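Local coordinates for protein putative esterase (Bacteroides intestinalis DSM 17393, PDB 5VOL) that hydrolyses feruloyl esters as a carbohydrate esterase family 1 ferulic acid esterase, probably acting on arabinoxylan alongside its cognate xylanases, at residues G149-D154 with I191-V196; K197-A202 with I230-A235. All coordinates share one frame; numbering follows the deposited sequence.

Contact 1: G149-D154 with I191-V196; sequences GQRHSD and IENSCV
Gln150 reaches across from the last turn of helix 140-151 and lays the end of its side chain against Cys195, the first residue of helix 195-200. Its NE2 donates to the backbone carbonyl Cys195 O at 2.9 Å, and the N-H···O angle of 173° makes this a nearly straight bond. The carbonyl oxygen lies almost in the plane of the Gln150 amide, while the donor is slightly tilted from the carbonyl plane at Cys195. The reach comes from an extended chain: CG sits anti to the carbonyl carbon, and the chain stays extended about CB-CG (chi2 178°), which carries the amide to Cys195. The other half of the amide is held too, because Gln150 OE1 accepts from Asn147 ND2 one turn back on its own helix. That oxygen rests alongside Cys195, 3.5 Å from Cys195 CA, with Cys195 SG at 4.0 Å from Gln150 OE1. With an alanine at this position, Cys195 O is likely to lose this donor and Asn147 ND2 its acceptor, and a gap would probably open beside Cys195.

Nearer solvent, the side chains of Arg151 and Asn193 meet and cross at about a right angle. The charge of Arg151 goes elsewhere: a bend at chi3 turns the guanidinium so that NH1 forms a salt bridge with Glu109 and NH2 binds Asn147 OD1. Asn147 therefore steadies both neighbouring long side chains from within their own helix.

The chemistry is that of a buried amide with both ends engaged, so its orientation is well defined and Cys195 O takes a straight side-chain bond from Gln150. The join between the helices is thus directional and polar inside, with a more exposed, charged side where Arg151 spends its charge on Glu109.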
loop_
_atom_site.group_PDB
_atom_site.type_symbol
_atom_site.label_atom_id
_atom_site.label_comp_id
_atom_site.label_asym_id
_atom_site.label_seq_id
_atom_site.Cartn_x
_atom_site.Cartn_y
_atom_site.Cartn_z
ATOM N N GLY C 149 -0.259 -9.326 27.415
ATOM C CA GLY C 149 1.136 -9.364 27.009
ATOM C C GLY C 149 2.009 -8.724 28.070
ATOM O O GLY C 149 3.139 -9.146 28.299
ATOM N N GLN C 150 1.469 -7.710 28.735
ATOM C CA GLN C 150 2.192 -7.000 29.774
ATOM C C GLN C 150 2.374 -7.873 31.030
ATOM O O GLN C 150 3.464 -7.928 31.611
ATOM C CB GLN C 150 1.458 -5.705 30.121
ATOM C CG GLN C 150 1.572 -4.596 29.065
ATOM C CD GLN C 150 0.789 -3.350 29.451
ATOM O OE1 GLN C 150 -0.270 -3.449 30.074
ATOM N NE2 GLN C 150 1.311 -2.172 29.095
ATOM N N ARG C 151 1.314 -8.562 31.445
ATOM C CA ARG C 151 1.372 -9.323 32.693
ATOM C C ARG C 151 1.716 -10.799 32.455
ATOM O O ARG C 151 2.027 -11.526 33.396
ATOM C CB ARG C 151 0.043 -9.182 33.471
ATOM C CG ARG C 151 -0.102 -7.834 34.191
ATOM C CD ARG C 151 -1.388 -7.689 35.038
ATOM N NE ARG C 151 -2.589 -7.695 34.212
ATOM C CZ ARG C 151 -3.337 -8.773 34.006
ATOM N NH1 ARG C 151 -3.019 -9.916 34.595
ATOM N NH2 ARG C 151 -4.414 -8.704 33.227
ATOM N N HIS C 152 1.688 -11.241 31.199
ATOM C CA HIS C 152 2.050 -12.618 30.875
ATOM C C HIS C 152 3.097 -12.695 29.767
ATOM O O HIS C 152 2.961 -13.483 28.826
ATOM C CB HIS C 152 0.823 -13.419 30.467
ATOM C CG HIS C 152 -0.211 -13.511 31.544
ATOM N ND1 HIS C 152 -0.168 -14.470 32.534
ATOM C CD2 HIS C 152 -1.307 -12.758 31.797
ATOM C CE1 HIS C 152 -1.199 -14.307 33.346
ATOM N NE2 HIS C 152 -1.907 -13.278 32.924
ATOM N N SER C 153 4.149 -11.897 29.906
ATOM C CA SER C 153 5.205 -11.838 28.899
ATOM C C SER C 153 5.896 -13.194 28.710
ATOM O O SER C 153 6.516 -13.442 27.669
ATOM C CB SER C 153 6.217 -10.764 29.269
ATOM O OG SER C 153 6.853 -11.055 30.498
ATOM N N ASP C 154 5.766 -14.091 29.685
ATOM C CA ASP C 154 6.332 -15.432 29.529
ATOM C C ASP C 154 5.450 -16.312 28.647
ATOM O O ASP C 154 5.816 -17.439 28.315
ATOM C CB ASP C 154 6.566 -16.107 30.896
ATOM C CG ASP C 154 5.280 -16.296 31.703
ATOM O OD1 ASP C 154 4.314 -15.519 31.536
ATOM O OD2 ASP C 154 5.244 -17.229 32.538
ATOM N N ILE C 191 -9.766 0.468 34.185
ATOM C CA ILE C 191 -8.999 1.488 34.884
ATOM C C ILE C 191 -7.890 0.887 35.737
ATOM O O ILE C 191 -6.750 1.361 35.707
ATOM C CB ILE C 191 -9.911 2.350 35.770
ATOM C CG1 ILE C 191 -10.892 3.131 34.897
ATOM C CG2 ILE C 191 -9.080 3.297 36.624
ATOM C CD1 ILE C 191 -12.043 3.760 35.663
ATOM N N GLU C 192 -8.218 -0.157 36.497
ATOM C CA GLU C 192 -7.242 -0.785 37.376
ATOM C C GLU C 192 -6.134 -1.435 36.562
ATOM O O GLU C 192 -4.995 -1.542 37.017
ATOM C CB GLU C 192 -7.905 -1.828 38.285
ATOM C CG GLU C 192 -9.039 -1.258 39.162
ATOM C CD GLU C 192 -9.828 -2.336 39.918
ATOM O OE1 GLU C 192 -9.509 -3.541 39.779
ATOM O OE2 GLU C 192 -10.775 -1.970 40.652
ATOM N N ASN C 193 -6.466 -1.869 35.352
ATOM C CA ASN C 193 -5.479 -2.568 34.535
ATOM C C ASN C 193 -5.007 -1.731 33.344
ATOM O O ASN C 193 -4.668 -2.275 32.287
ATOM C CB ASN C 193 -6.048 -3.909 34.069
ATOM C CG ASN C 193 -6.142 -4.920 35.201
ATOM O OD1 ASN C 193 -7.234 -5.234 35.698
ATOM N ND2 ASN C 193 -5.004 -5.418 35.626
ATOM N N SER C 194 -4.995 -0.413 33.530
ATOM C CA SER C 194 -4.579 0.523 32.495
ATOM C C SER C 194 -3.275 0.069 31.843
ATOM O O SER C 194 -2.296 -0.231 32.532
ATOM C CB SER C 194 -4.412 1.928 33.068
ATOM O OG SER C 194 -3.856 2.809 32.100
ATOM N N CYS C 195 -3.290 -0.013 30.519
ATOM C CA CYS C 195 -2.112 -0.434 29.772
ATOM C C CYS C 195 -1.080 0.670 29.827
ATOM O O CYS C 195 0.115 0.409 29.872
ATOM C CB CYS C 195 -2.479 -0.769 28.320
ATOM S SG CYS C 195 -3.535 -2.235 28.175
ATOM N N VAL C 196 -1.561 1.906 29.821
ATOM C CA VAL C 196 -0.702 3.071 29.913
ATOM C C VAL C 196 -0.015 3.126 31.268
ATOM O O VAL C 196 1.213 3.196 31.337
ATOM C CB VAL C 196 -1.494 4.359 29.677
ATOM C CG1 VAL C 196 -0.587 5.573 29.826
ATOM C CG2 VAL C 196 -2.147 4.331 28.279
#

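Contact 2: K197-A202 with I230-A235; sequences KYVMEA and IEFYQA
Val199 and Ala235 make the close-packed part of this contact. The small Ala235 turns its CB toward helix 195-200 and lets the backbones come near, with Met200 CA and Ala235 CA 6.0 Å apart. Val199 divides its work between two methyls: CG1, anti to the backbone N (chi1 180°), lies 3.8 Å from Ala235 CB and 3.6 Å from the backbone oxygen Ala235 O, and CG2 approaches the Phe232 ring obliquely, 4.0 Å from CE1. No hydrogen bond crosses here; apolar side-chain packing joins the helices.

Toward solvent the packing thins. Met200 bends at chi2 and chi3 to bring its CE methyl to 3.7 Å from Ala235 CB, lying over the edge of the apolar patch. On the far side of helix 195-200, Lys197 NZ and Glu201 OE2 form a salt bridge, though its hydrogen bonds are weak, and Glu201 also pairs with Arg206.

Helix 226-238 meets the second subunit too, where Tyr233 OH bonds to Asp221 O of that subunit. Within the chain this helix is the crossover of a beta-alpha-beta unit between the parallel strands 214-218 and 244-246, an arrangement typical of the alpha/beta-hydrolase fold.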
loop_
_atom_site.group_PDB
_atom_site.type_symbol
_atom_site.label_atom_id
_atom_site.label_comp_id
_atom_site.label_asym_id
_atom_site.label_seq_id
_atom_site.Cartn_x
_atom_site.Cartn_y
_atom_site.Cartn_z
ATOM N N LYS C 197 -0.801 3.061 32.346
ATOM C CA LYS C 197 -0.244 3.111 33.696
ATOM C C LYS C 197 0.800 2.026 33.904
ATOM O O LYS C 197 1.823 2.260 34.546
ATOM C CB LYS C 197 -1.344 2.977 34.762
ATOM C CG LYS C 197 -0.778 2.849 36.177
ATOM C CD LYS C 197 -1.862 2.800 37.264
ATOM C CE LYS C 197 -2.507 1.424 37.354
ATOM N NZ LYS C 197 -1.498 0.327 37.585
ATOM N N TYR C 198 0.543 0.843 33.353
ATOM C CA TYR C 198 1.434 -0.292 33.538
ATOM C C TYR C 198 2.845 0.017 33.056
ATOM O O TYR C 198 3.827 -0.385 33.680
ATOM C CB TYR C 198 0.903 -1.520 32.811
ATOM C CG TYR C 198 1.591 -2.783 33.250
ATOM C CD1 TYR C 198 2.756 -3.214 32.634
ATOM C CD2 TYR C 198 1.084 -3.538 34.298
ATOM C CE1 TYR C 198 3.395 -4.370 33.047
ATOM C CE2 TYR C 198 1.712 -4.693 34.712
ATOM C CZ TYR C 198 2.870 -5.100 34.083
ATOM O OH TYR C 198 3.495 -6.256 34.491
ATOM N N VAL C 199 2.941 0.741 31.944
ATOM C CA VAL C 199 4.244 1.148 31.425
ATOM C C VAL C 199 4.795 2.336 32.205
ATOM O O VAL C 199 5.966 2.357 32.548
ATOM C CB VAL C 199 4.173 1.508 29.921
ATOM C CG1 VAL C 199 5.564 1.938 29.405
ATOM C CG2 VAL C 199 3.632 0.313 29.135
ATOM N N MET C 200 3.942 3.311 32.500
ATOM C CA MET C 200 4.373 4.537 33.179
ATOM C C MET C 200 5.030 4.278 34.528
ATOM O O MET C 200 5.972 4.968 34.903
ATOM C CB MET C 200 3.191 5.474 33.394
ATOM C CG MET C 200 2.408 5.801 32.152
ATOM S SD MET C 200 2.546 7.542 31.770
ATOM C CE MET C 200 4.237 7.585 31.170
ATOM N N GLU C 201 4.517 3.288 35.251
ATOM C CA GLU C 201 4.994 2.982 36.595
ATOM C C GLU C 201 6.078 1.912 36.588
ATOM O O GLU C 201 6.496 1.436 37.639
ATOM C CB GLU C 201 3.823 2.529 37.478
ATOM C CG GLU C 201 3.305 1.149 37.119
ATOM C CD GLU C 201 1.997 0.801 37.810
ATOM O OE1 GLU C 201 1.428 1.677 38.502
ATOM O OE2 GLU C 201 1.541 -0.354 37.651
ATOM N N ALA C 202 6.545 1.534 35.405
ATOM C CA ALA C 202 7.509 0.441 35.292
ATOM C C ALA C 202 8.854 0.751 35.959
ATOM O O ALA C 202 9.388 1.854 35.821
ATOM C CB ALA C 202 7.733 0.099 33.821
ATOM N N ILE C 230 -1.816 6.911 21.756
ATOM C CA ILE C 230 -0.674 7.798 21.676
ATOM C C ILE C 230 0.065 7.815 23.007
ATOM O O ILE C 230 1.298 7.722 23.046
ATOM C CB ILE C 230 -1.100 9.229 21.272
ATOM C CG1 ILE C 230 -1.438 9.275 19.773
ATOM C CG2 ILE C 230 -0.009 10.223 21.628
ATOM C CD1 ILE C 230 -2.036 10.607 19.290
ATOM N N GLU C 231 -0.681 7.924 24.107
ATOM C CA GLU C 231 -0.058 7.929 25.425
ATOM C C GLU C 231 0.669 6.622 25.686
ATOM O O GLU C 231 1.746 6.603 26.283
ATOM C CB GLU C 231 -1.099 8.159 26.537
ATOM C CG GLU C 231 -1.786 9.497 26.505
ATOM C CD GLU C 231 -2.919 9.561 27.532
ATOM O OE1 GLU C 231 -2.785 8.943 28.612
ATOM O OE2 GLU C 231 -3.942 10.201 27.246
ATOM N N PHE C 232 0.067 5.515 25.272
ATOM C CA PHE C 232 0.728 4.234 25.432
ATOM C C PHE C 232 2.038 4.209 24.642
ATOM O O PHE C 232 3.086 3.804 25.156
ATOM C CB PHE C 232 -0.181 3.100 24.970
ATOM C CG PHE C 232 0.489 1.761 24.959
ATOM C CD1 PHE C 232 0.515 0.973 26.098
ATOM C CD2 PHE C 232 1.107 1.289 23.810
ATOM C CE1 PHE C 232 1.135 -0.265 26.089
ATOM C CE2 PHE C 232 1.723 0.054 23.793
ATOM C CZ PHE C 232 1.740 -0.723 24.930
ATOM N N TYR C 233 1.981 4.641 23.387
ATOM C CA TYR C 233 3.183 4.614 22.560
ATOM C C TYR C 233 4.264 5.525 23.147
ATOM O O TYR C 233 5.416 5.118 23.291
ATOM C CB TYR C 233 2.885 5.021 21.108
ATOM C CG TYR C 233 4.156 5.025 20.284
ATOM C CD1 TYR C 233 4.919 3.863 20.150
ATOM C CD2 TYR C 233 4.619 6.188 19.684
ATOM C CE1 TYR C 233 6.097 3.858 19.426
ATOM C CE2 TYR C 233 5.796 6.194 18.953
ATOM C CZ TYR C 233 6.528 5.029 18.833
ATOM O OH TYR C 233 7.700 5.036 18.112
ATOM N N GLN C 234 3.892 6.755 23.489
ATOM C CA GLN C 234 4.838 7.690 24.090
ATOM C C GLN C 234 5.486 7.100 25.352
ATOM O O GLN C 234 6.708 7.179 25.513
ATOM C CB GLN C 234 4.152 9.024 24.389
ATOM C CG GLN C 234 3.863 9.829 23.109
ATOM C CD GLN C 234 3.044 11.080 23.348
ATOM O OE1 GLN C 234 2.163 11.112 24.219
ATOM N NE2 GLN C 234 3.317 12.124 22.560
ATOM N N ALA C 235 4.690 6.469 26.215
ATOM C CA ALA C 235 5.245 5.815 27.410
ATOM C C ALA C 235 6.229 4.696 27.046
ATOM O O ALA C 235 7.295 4.581 27.643
ATOM C CB ALA C 235 4.129 5.265 28.292
#

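Both contacts use helix 195-200: contact 1 secures its first residue to the end of helix 140-151, and contact 2 packs its C-terminal part, Val199 and Met200, on helix 226-238. They meet at Gln150, whose NE2 lies 3.4 Å from Val199 CG2 and 3.6 Å from Phe232 CE1, so the amide that is polar toward Cys195 is bordered by the apolar patch. Tyr198 bridges them as well, packing against Arg151. Contact 1 mixes buried and partly exposed residues and relies on a hydrogen bond; contact 2 is mostly buried, an apolar side-chain packing with no hydrogen bond across it, and farther from the chain's centre, with only Met200 exposed among its touching residues.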